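Local coordinates for protein Lys-gingipain W83 (Porphyromonas gingivalis, PDB 3KM5) that cleaves proteins after lysine as a secreted cysteine protease and possible virulence factor, this chain being its K2 cleaved adhesin domain, of a kind that is haemolytic in vitro, at residues Gly92-Val97 against Arg159-Ser164; Tyr82-Asn87 against Glu115-Ile120. All coordinates share one frame; numbering follows the deposited sequence. Where two conformers were deposited one is given.

Overall arrangement
Both contacts belong to the beta jelly roll of the adhesin domain, where two antiparallel sheets face each other. Contact 1 lies within one sheet, pairing strands 95-100 and 155-161 through backbone hydrogen bonds and carrying the pairing into the loops beside them. Contact 2 joins the sheets: side chains of strand 79-86 meet the end of strand 109-115 and the loop after it, by apolar packing, a carboxylate and a water. Contact 1 is only partly buried, with N162 exposed, whereas contact 2 is mostly buried, N118 marking its surface side. They meet at Y95, whose OH hydrogen-bonds E115 OE2 and Y82 OH between the sheets.

Contact 1 of 2, residues Gly92-Val97 against Arg159-Ser164; sequences GDHYAV and RHYNCS
Y95 and A96 pair with H160 and R159 as neighbouring antiparallel strands in the five-stranded jelly-roll sheet, and loop residues D93, H94 and C163 extend the contact. A96 and R159 form a hydrogen-bonded pair: A96 N to R159 O and R159 N to A96 O are both 2.9 Å. Beside it Y95 and H160 are a non-hydrogen-bonded pair, their CA atoms 4.4 Å apart, and Y161 N binds H94 O at 3.2 Å. The side chains of Y95 and H160 point between the sheets, touching I169.

On the A96 and R159 face, the small A96 methyl leaves room for the Y161 ring, whose CE2 lies 3.9 Å from A96 CB. The H94 ring turns its edge toward the face of Y161 in an offset edge-to-face pair at 64°; H94 ND1 bonds T116 OG1, and E114 OE2 holds both H94 NE2 and Y161 OH. The extended R159 lays its guanidinium over the other face, and D66 salt-bridges NE.

C163 CB sits 3.6 Å from G92 O, with SG beside D93 OD1. A buried histidine can use both ring nitrogens: H160 ND1 bonds S55 OG, while CG stands anti to the backbone N (chi1 -180°) and the ring holds NE2 toward D93, itself held by S57 and N167. H160 NE2 meets D93 OD1 at 2.8 Å on its anti side, near the imidazole plane but 23° out of the carboxylate plane.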
ATOM      1  N   GLY A  92       8.610 -10.059  -2.810  1.00 11.46           N
ATOM      2  CA  GLY A  92       8.293 -10.313  -1.419  1.00 13.61           C
ATOM      3  C   GLY A  92       8.172  -9.159  -0.476  1.00 10.29           C
ATOM      4  O   GLY A  92       8.673  -9.208   0.633  1.00 12.66           O
ATOM      5  N   ASP A  93       7.382  -8.174  -0.883  1.00 11.95           N
ATOM      6  CA  ASP A  93       7.143  -6.996  -0.075  1.00 11.03           C
ATOM      7  C   ASP A  93       5.991  -7.252   0.904  1.00 12.26           C
ATOM      8  O   ASP A  93       4.835  -6.920   0.700  1.00 12.41           O
ATOM      9  CB  ASP A  93       6.965  -5.816  -0.992  1.00 11.17           C
ATOM     10  CG  ASP A  93       8.280  -5.167  -1.315  1.00  7.44           C
ATOM     11  OD1 ASP A  93       8.842  -4.495  -0.441  1.00 10.07           O
ATOM     12  OD2 ASP A  93       8.755  -5.345  -2.457  1.00 11.59           O
ATOM     13  N   HIS A  94       6.356  -7.930   1.984  1.00  8.15           N
ATOM     14  CA  HIS A  94       5.468  -8.371   3.034  1.00  8.68           C
ATOM     15  C   HIS A  94       4.621  -7.223   3.585  1.00  9.21           C
ATOM     16  O   HIS A  94       5.152  -6.120   3.861  1.00  8.36           O
ATOM     17  CB  HIS A  94       6.309  -9.031   4.166  1.00  8.78           C
ATOM     18  CG  HIS A  94       5.479  -9.646   5.246  1.00  8.83           C
ATOM     19  ND1 HIS A  94       5.061 -10.956   5.195  1.00 12.14           N
ATOM     20  CD2 HIS A  94       4.956  -9.133   6.382  1.00  9.48           C
ATOM     21  CE1 HIS A  94       4.318 -11.223   6.250  1.00  9.73           C
ATOM     22  NE2 HIS A  94       4.235 -10.130   6.992  1.00 11.15           N
ATOM     23  N   TYR A  95       3.340  -7.506   3.791  1.00  6.58           N
ATOM     24  CA  TYR A  95       2.466  -6.511   4.399  1.00  9.13           C
ATOM     25  C   TYR A  95       1.368  -7.158   5.215  1.00  8.48           C
ATOM     26  O   TYR A  95       1.029  -8.327   5.032  1.00  9.20           O
ATOM     27  CB  TYR A  95       1.908  -5.564   3.325  1.00  9.13           C
ATOM     28  CG  TYR A  95       0.825  -6.227   2.528  1.00  9.57           C
ATOM     29  CD1 TYR A  95      -0.513  -6.006   2.849  1.00  7.00           C
ATOM     30  CD2 TYR A  95       1.113  -7.112   1.507  1.00  8.85           C
ATOM     31  CE1 TYR A  95      -1.520  -6.675   2.197  1.00  8.32           C
ATOM     32  CE2 TYR A  95       0.089  -7.776   0.823  1.00  9.01           C
ATOM     33  CZ  TYR A  95      -1.253  -7.525   1.168  1.00  8.59           C
ATOM     34  OH  TYR A  95      -2.334  -8.183   0.555  1.00  9.96           O
ATOM     35  N   ALA A  96       0.832  -6.380   6.134  1.00  9.18           N
ATOM     36  CA  ALA A  96      -0.319  -6.751   6.931  1.00  7.30           C
ATOM     37  C   ALA A  96      -1.470  -5.782   6.725  1.00  7.91           C
ATOM     38  O   ALA A  96      -1.255  -4.632   6.528  1.00  8.65           O
ATOM     39  CB  ALA A  96       0.048  -6.795   8.429  1.00 10.46           C
ATOM     40  N   VAL A  97      -2.693  -6.277   6.894  1.00  8.41           N
ATOM     41  CA  VAL A  97      -3.885  -5.454   7.087  1.00  7.74           C
ATOM     42  C   VAL A  97      -4.171  -5.588   8.598  1.00  9.73           C
ATOM     43  O   VAL A  97      -4.166  -6.711   9.166  1.00 10.18           O
ATOM     44  CB  VAL A  97      -5.090  -5.962   6.263  1.00 10.21           C
ATOM     45  CG1 VAL A  97      -6.354  -5.166   6.519  1.00  9.14           C
ATOM     46  CG2 VAL A  97      -4.755  -5.954   4.765  1.00  9.98           C
ATOM     47  N   ARG A 159       0.217  -2.151   6.609  1.00  9.44           N
ATOM     48  CA  ARG A 159       1.533  -2.038   7.222  1.00  8.72           C
ATOM     49  C   ARG A 159       2.525  -2.774   6.351  1.00  7.95           C
ATOM     50  O   ARG A 159       2.430  -3.985   6.206  1.00  7.71           O
ATOM     51  CB  ARG A 159       1.516  -2.613   8.637  1.00  9.58           C
ATOM     52  CG  ARG A 159       2.829  -2.418   9.387  1.00 10.71           C
ATOM     53  CD  ARG A 159       2.753  -3.170  10.684  1.00  9.61           C
ATOM     54  NE  ARG A 159       3.979  -3.119  11.466  1.00  9.77           N
ATOM     55  CZ  ARG A 159       4.201  -3.813  12.579  1.00 11.69           C
ATOM     56  NH1 ARG A 159       3.271  -4.650  13.055  1.00 13.50           N
ATOM     57  NH2 ARG A 159       5.354  -3.672  13.206  1.00 13.11           N
ATOM     58  N   HIS A 160       3.458  -2.050   5.746  1.00  7.82           N
ATOM     59  CA  HIS A 160       4.533  -2.639   4.958  1.00  7.50           C
ATOM     60  C   HIS A 160       5.703  -2.816   5.913  1.00  8.77           C
ATOM     61  O   HIS A 160       6.263  -1.834   6.429  1.00  8.33           O
ATOM     62  CB  HIS A 160       4.884  -1.695   3.777  1.00  8.78           C
ATOM     63  CG  HIS A 160       5.974  -2.170   2.863  1.00  8.28           C
ATOM     64  ND1 HIS A 160       6.736  -1.282   2.134  1.00  9.25           N
ATOM     65  CD2 HIS A 160       6.393  -3.418   2.503  1.00  7.81           C
ATOM     66  CE1 HIS A 160       7.534  -1.953   1.325  1.00  8.83           C
ATOM     67  NE2 HIS A 160       7.364  -3.248   1.546  1.00  7.30           N
ATOM     68  N   TYR A 161       6.074  -4.063   6.173  1.00  9.76           N
ATOM     69  CA  TYR A 161       7.055  -4.335   7.204  1.00 11.61           C
ATOM     70  C   TYR A 161       7.600  -5.724   7.057  1.00  8.03           C
ATOM     71  O   TYR A 161       7.136  -6.485   6.231  1.00 10.50           O
ATOM     72  CB  TYR A 161       6.440  -4.127   8.596  1.00  9.62           C
ATOM     73  CG  TYR A 161       5.683  -5.286   9.206  1.00 10.62           C
ATOM     74  CD1 TYR A 161       6.063  -5.785  10.440  1.00  9.69           C
ATOM     75  CD2 TYR A 161       4.587  -5.864   8.580  1.00  8.33           C
ATOM     76  CE1 TYR A 161       5.411  -6.836  11.006  1.00 13.51           C
ATOM     77  CE2 TYR A 161       3.924  -6.890   9.158  1.00  9.06           C
ATOM     78  CZ  TYR A 161       4.338  -7.388  10.371  1.00 13.15           C
ATOM     79  OH  TYR A 161       3.675  -8.445  10.993  1.00 13.28           O
ATOM     80  N   ASN A 162       8.603  -6.045   7.876  1.00 10.58           N
ATOM     81  CA  ASN A 162       9.139  -7.417   7.915  1.00  9.15           C
ATOM     82  C   ASN A 162       9.699  -7.859   6.561  1.00 12.42           C
ATOM     83  O   ASN A 162       9.540  -9.019   6.173  1.00 13.22           O
ATOM     84  CB  ASN A 162       8.090  -8.429   8.434  1.00 10.99           C
ATOM     85  CG  ASN A 162       8.132  -8.623   9.916  1.00 11.87           C
ATOM     86  OD1 ASN A 162       8.737  -7.836  10.663  1.00 16.83           O
ATOM     87  ND2 ASN A 162       7.480  -9.688  10.372  1.00 15.87           N
ATOM     88  N   CYS A 163      10.377  -6.945   5.860  1.00  9.67           N
ATOM     89  CA  CYS A 163      10.989  -7.226   4.555  1.00 10.95           C
ATOM     90  C   CYS A 163      12.049  -6.155   4.288  1.00 11.34           C
ATOM     91  O   CYS A 163      12.068  -5.106   4.919  1.00 11.58           O
ATOM     92  CB  CYS A 163       9.968  -7.275   3.408  1.00  8.89           C
ATOM     93  SG  CYS A 163       9.074  -5.733   3.127  1.00 11.39           S
ATOM     94  N   SER A 164      12.943  -6.451   3.364  1.00 13.59           N
ATOM     95  CA  SER A 164      14.010  -5.509   3.014  0.50 14.80           C
ATOM     96  C   SER A 164      14.530  -5.764   1.603  1.00 14.06           C
ATOM     97  O   SER A 164      14.685  -6.923   1.192  1.00 16.57           O
ATOM     98  CB  SER A 164      15.166  -5.610   4.019  0.50 14.77           C
ATOM     99  OG  SER A 164      16.247  -4.748   3.671  0.50 16.12           O
TER

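Contact 2 of 2, residues Tyr82-Asn87 against Glu115-Ile120; sequences YYYAVN and ETPNGI
Y84 and V86, on strand 79-86 of one jelly-roll sheet, pack against P117 and E115, where strand 109-115 of the facing sheet runs out into a loop. This is a contact between the two layers, made by side chains, and the nearest CA atoms, those of V86 and P117, stay 7.4 Å apart.

The tight part is apolar. The P117 ring crosses both strand side chains at a slant, its CG 3.7 Å from Y84 CE1 and its CB 3.8 Å from V86 CG1. Proline suits this place because its compact ring offers methylenes to the packing and its nitrogen has no hydrogen to be satisfied. The branched valine, with CG1 anti to the carbonyl carbon (chi1 -63°), presents both methyls to P117 CB.

Beside the proline the chemistry turns polar. E115 and Y84 reach tip to tip, the carboxylate and ring planes 75° apart, and E115 OE2 comes within 3.2 Å of Y84 CE2. A glutamate is long enough to bring its charge in between the sheets, where R145 NE forms a salt bridge with OE2 and Y95 OH hydrogen-bonds the same oxygen; the arginine would be expected to stabilise the negative charge.

Toward the surface the packing is looser. N118 is exposed, its CB directed away from the strand, and its carbonyl O is 4.2 Å from V86 CG2. One water spans this side, 2.9 Å from Y84 OH and accepting a hydrogen bond from N118 N at 3.0 Å.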
ATOM      1  N   TYR A  82      -9.353  -4.937  -1.814  1.00  7.88           N
ATOM      2  CA  TYR A  82      -8.374  -4.042  -2.395  1.00  8.72           C
ATOM      3  C   TYR A  82      -7.564  -4.824  -3.424  1.00  7.24           C
ATOM      4  O   TYR A  82      -7.671  -6.051  -3.520  1.00  9.26           O
ATOM      5  CB  TYR A  82      -7.436  -3.435  -1.329  1.00  8.17           C
ATOM      6  CG  TYR A  82      -6.699  -4.490  -0.531  1.00  8.65           C
ATOM      7  CD1 TYR A  82      -5.424  -4.902  -0.899  1.00  8.14           C
ATOM      8  CD2 TYR A  82      -7.302  -5.154   0.540  1.00  9.44           C
ATOM      9  CE1 TYR A  82      -4.740  -5.897  -0.182  1.00  8.73           C
ATOM     10  CE2 TYR A  82      -6.635  -6.143   1.249  1.00  7.87           C
ATOM     11  CZ  TYR A  82      -5.369  -6.510   0.890  1.00  8.90           C
ATOM     12  OH  TYR A  82      -4.758  -7.516   1.611  1.00  9.07           O
ATOM     13  N   TYR A  83      -6.758  -4.089  -4.169  1.00  7.46           N
ATOM     14  CA  TYR A  83      -5.814  -4.644  -5.125  1.00  8.86           C
ATOM     15  C   TYR A  83      -4.417  -4.157  -4.791  1.00  7.59           C
ATOM     16  O   TYR A  83      -4.227  -3.000  -4.470  1.00  8.08           O
ATOM     17  CB  TYR A  83      -6.190  -4.252  -6.573  1.00  9.15           C
ATOM     18  CG  TYR A  83      -7.596  -4.640  -6.949  1.00  9.64           C
ATOM     19  CD1 TYR A  83      -7.878  -5.807  -7.635  1.00 11.51           C
ATOM     20  CD2 TYR A  83      -8.662  -3.812  -6.599  1.00 10.65           C
ATOM     21  CE1 TYR A  83      -9.228  -6.152  -7.958  1.00  9.94           C
ATOM     22  CE2 TYR A  83      -9.957  -4.150  -6.892  1.00 11.23           C
ATOM     23  CZ  TYR A  83     -10.244  -5.301  -7.581  1.00 12.59           C
ATOM     24  OH  TYR A  83     -11.576  -5.633  -7.854  1.00 16.85           O
ATOM     25  N   TYR A  84      -3.446  -5.075  -4.844  1.00  9.05           N
ATOM     26  CA  TYR A  84      -2.053  -4.729  -4.675  1.00  9.06           C
ATOM     27  C   TYR A  84      -1.237  -5.169  -5.861  1.00  7.82           C
ATOM     28  O   TYR A  84      -1.613  -6.051  -6.625  1.00  8.30           O
ATOM     29  CB  TYR A  84      -1.503  -5.317  -3.376  1.00  9.76           C
ATOM     30  CG  TYR A  84      -1.145  -6.790  -3.378  1.00 11.06           C
ATOM     31  CD1 TYR A  84       0.069  -7.239  -3.877  1.00 10.89           C
ATOM     32  CD2 TYR A  84      -2.031  -7.726  -2.887  1.00 10.32           C
ATOM     33  CE1 TYR A  84       0.395  -8.571  -3.870  1.00 14.93           C
ATOM     34  CE2 TYR A  84      -1.686  -9.061  -2.837  1.00 13.02           C
ATOM     35  CZ  TYR A  84      -0.504  -9.477  -3.350  1.00 15.61           C
ATOM     36  OH  TYR A  84      -0.190 -10.824  -3.304  1.00 21.39           O
ATOM     37  N   ALA A  85      -0.077  -4.548  -5.983  1.00  7.87           N
ATOM     38  CA  ALA A  85       0.877  -4.918  -7.018  1.00  8.31           C
ATOM     39  C   ALA A  85       2.291  -4.828  -6.436  1.00  6.93           C
ATOM     40  O   ALA A  85       2.585  -3.991  -5.624  1.00  8.15           O
ATOM     41  CB  ALA A  85       0.721  -4.002  -8.256  1.00 10.58           C
ATOM     42  N   VAL A  86       3.149  -5.726  -6.881  1.00 10.64           N
ATOM     43  CA  VAL A  86       4.562  -5.701  -6.489  1.00  9.98           C
ATOM     44  C   VAL A  86       5.394  -5.824  -7.764  1.00 10.44           C
ATOM     45  O   VAL A  86       4.862  -6.036  -8.836  1.00 10.39           O
ATOM     46  CB  VAL A  86       4.939  -6.835  -5.494  1.00  8.02           C
ATOM     47  CG1 VAL A  86       4.169  -6.680  -4.190  1.00 11.01           C
ATOM     48  CG2 VAL A  86       4.663  -8.214  -6.086  1.00 11.42           C
ATOM     49  N   ASN A  87       6.695  -5.651  -7.625  1.00 10.66           N
ATOM     50  CA  ASN A  87       7.627  -5.925  -8.735  1.00 10.52           C
ATOM     51  C   ASN A  87       7.839  -7.426  -8.756  1.00 10.61           C
ATOM     52  O   ASN A  87       8.410  -7.986  -7.807  1.00 12.03           O
ATOM     53  CB  ASN A  87       8.949  -5.205  -8.479  1.00 11.24           C
ATOM     54  CG  ASN A  87       9.956  -5.425  -9.560  1.00 10.51           C
ATOM     55  OD1 ASN A  87       9.892  -6.397 -10.319  1.00 13.39           O
ATOM     56  ND2 ASN A  87      10.875  -4.493  -9.672  1.00 10.90           N
ATOM     57  N   GLU A 115       0.635 -11.344   4.489  1.00  8.10           N
ATOM     58  CA  GLU A 115       1.189 -12.223   3.498  1.00  8.52           C
ATOM     59  C   GLU A 115       2.461 -11.650   2.904  1.00  9.46           C
ATOM     60  O   GLU A 115       2.802 -10.493   3.096  1.00  8.83           O
ATOM     61  CB  GLU A 115       0.194 -12.528   2.380  1.00 11.39           C
ATOM     62  CG  GLU A 115      -0.049 -11.342   1.494  1.00 11.59           C
ATOM     63  CD  GLU A 115      -0.970 -11.635   0.316  1.00 14.96           C
ATOM     64  OE1 GLU A 115      -1.062 -12.806  -0.102  1.00 15.11           O
ATOM     65  OE2 GLU A 115      -1.662 -10.712  -0.146  1.00 12.69           O
ATOM     66  N   THR A 116       3.198 -12.542   2.248  1.00  9.00           N
ATOM     67  CA  THR A 116       4.356 -12.178   1.498  1.00  9.37           C
ATOM     68  C   THR A 116       4.010 -12.464   0.039  1.00 10.57           C
ATOM     69  O   THR A 116       3.840 -13.630  -0.337  1.00  9.92           O
ATOM     70  CB  THR A 116       5.565 -13.036   1.898  1.00  9.98           C
ATOM     71  OG1 THR A 116       5.781 -12.944   3.301  1.00 10.90           O
ATOM     72  CG2 THR A 116       6.820 -12.541   1.224  1.00 11.16           C
ATOM     73  N   PRO A 117       3.835 -11.415  -0.782  1.00  9.97           N
ATOM     74  CA  PRO A 117       3.501 -11.610  -2.187  1.00 10.59           C
ATOM     75  C   PRO A 117       4.444 -12.521  -2.934  1.00 13.56           C
ATOM     76  O   PRO A 117       5.648 -12.535  -2.668  1.00 12.88           O
ATOM     77  CB  PRO A 117       3.566 -10.184  -2.746  1.00 10.36           C
ATOM     78  CG  PRO A 117       3.200  -9.339  -1.571  1.00 13.06           C
ATOM     79  CD  PRO A 117       3.865  -9.990  -0.418  1.00 11.35           C
ATOM     80  N   ASN A 118       3.855 -13.264  -3.863  1.00 15.29           N
ATOM     81  CA  ASN A 118       4.592 -14.120  -4.773  1.00 18.54           C
ATOM     82  C   ASN A 118       4.910 -13.416  -6.075  1.00 18.29           C
ATOM     83  O   ASN A 118       4.286 -12.397  -6.453  1.00 19.74           O
ATOM     84  CB  ASN A 118       3.766 -15.378  -5.056  1.00 19.44           C
ATOM     85  CG  ASN A 118       3.665 -16.273  -3.861  1.00 25.21           C
ATOM     86  OD1 ASN A 118       4.654 -16.506  -3.167  1.00 38.48           O
ATOM     87  ND2 ASN A 118       2.473 -16.798  -3.610  1.00 35.52           N
ATOM     88  N   GLY A 119       5.897 -13.942  -6.783  1.00 22.23           N
ATOM     89  CA  GLY A 119       6.150 -13.489  -8.133  1.00 22.98           C
ATOM     90  C   GLY A 119       7.037 -14.470  -8.845  0.80 24.37           C
ATOM     91  O   GLY A 119       7.410 -15.511  -8.282  0.80 24.50           O
ATOM     92  N   ILE A 120       7.396 -14.122 -10.072  0.80 24.34           N
ATOM     93  CA  ILE A 120       8.419 -14.851 -10.803  0.80 26.99           C
ATOM     94  C   ILE A 120       9.645 -15.042  -9.889  0.80 26.60           C
ATOM     95  O   ILE A 120      10.251 -16.120  -9.883  0.80 27.46           O
ATOM     96  CB  ILE A 120       8.790 -14.117 -12.145  0.80 25.84           C
TER
HETATM   97  O   HOH W   1       0.842 -13.440  -4.096  1.00 32.47           O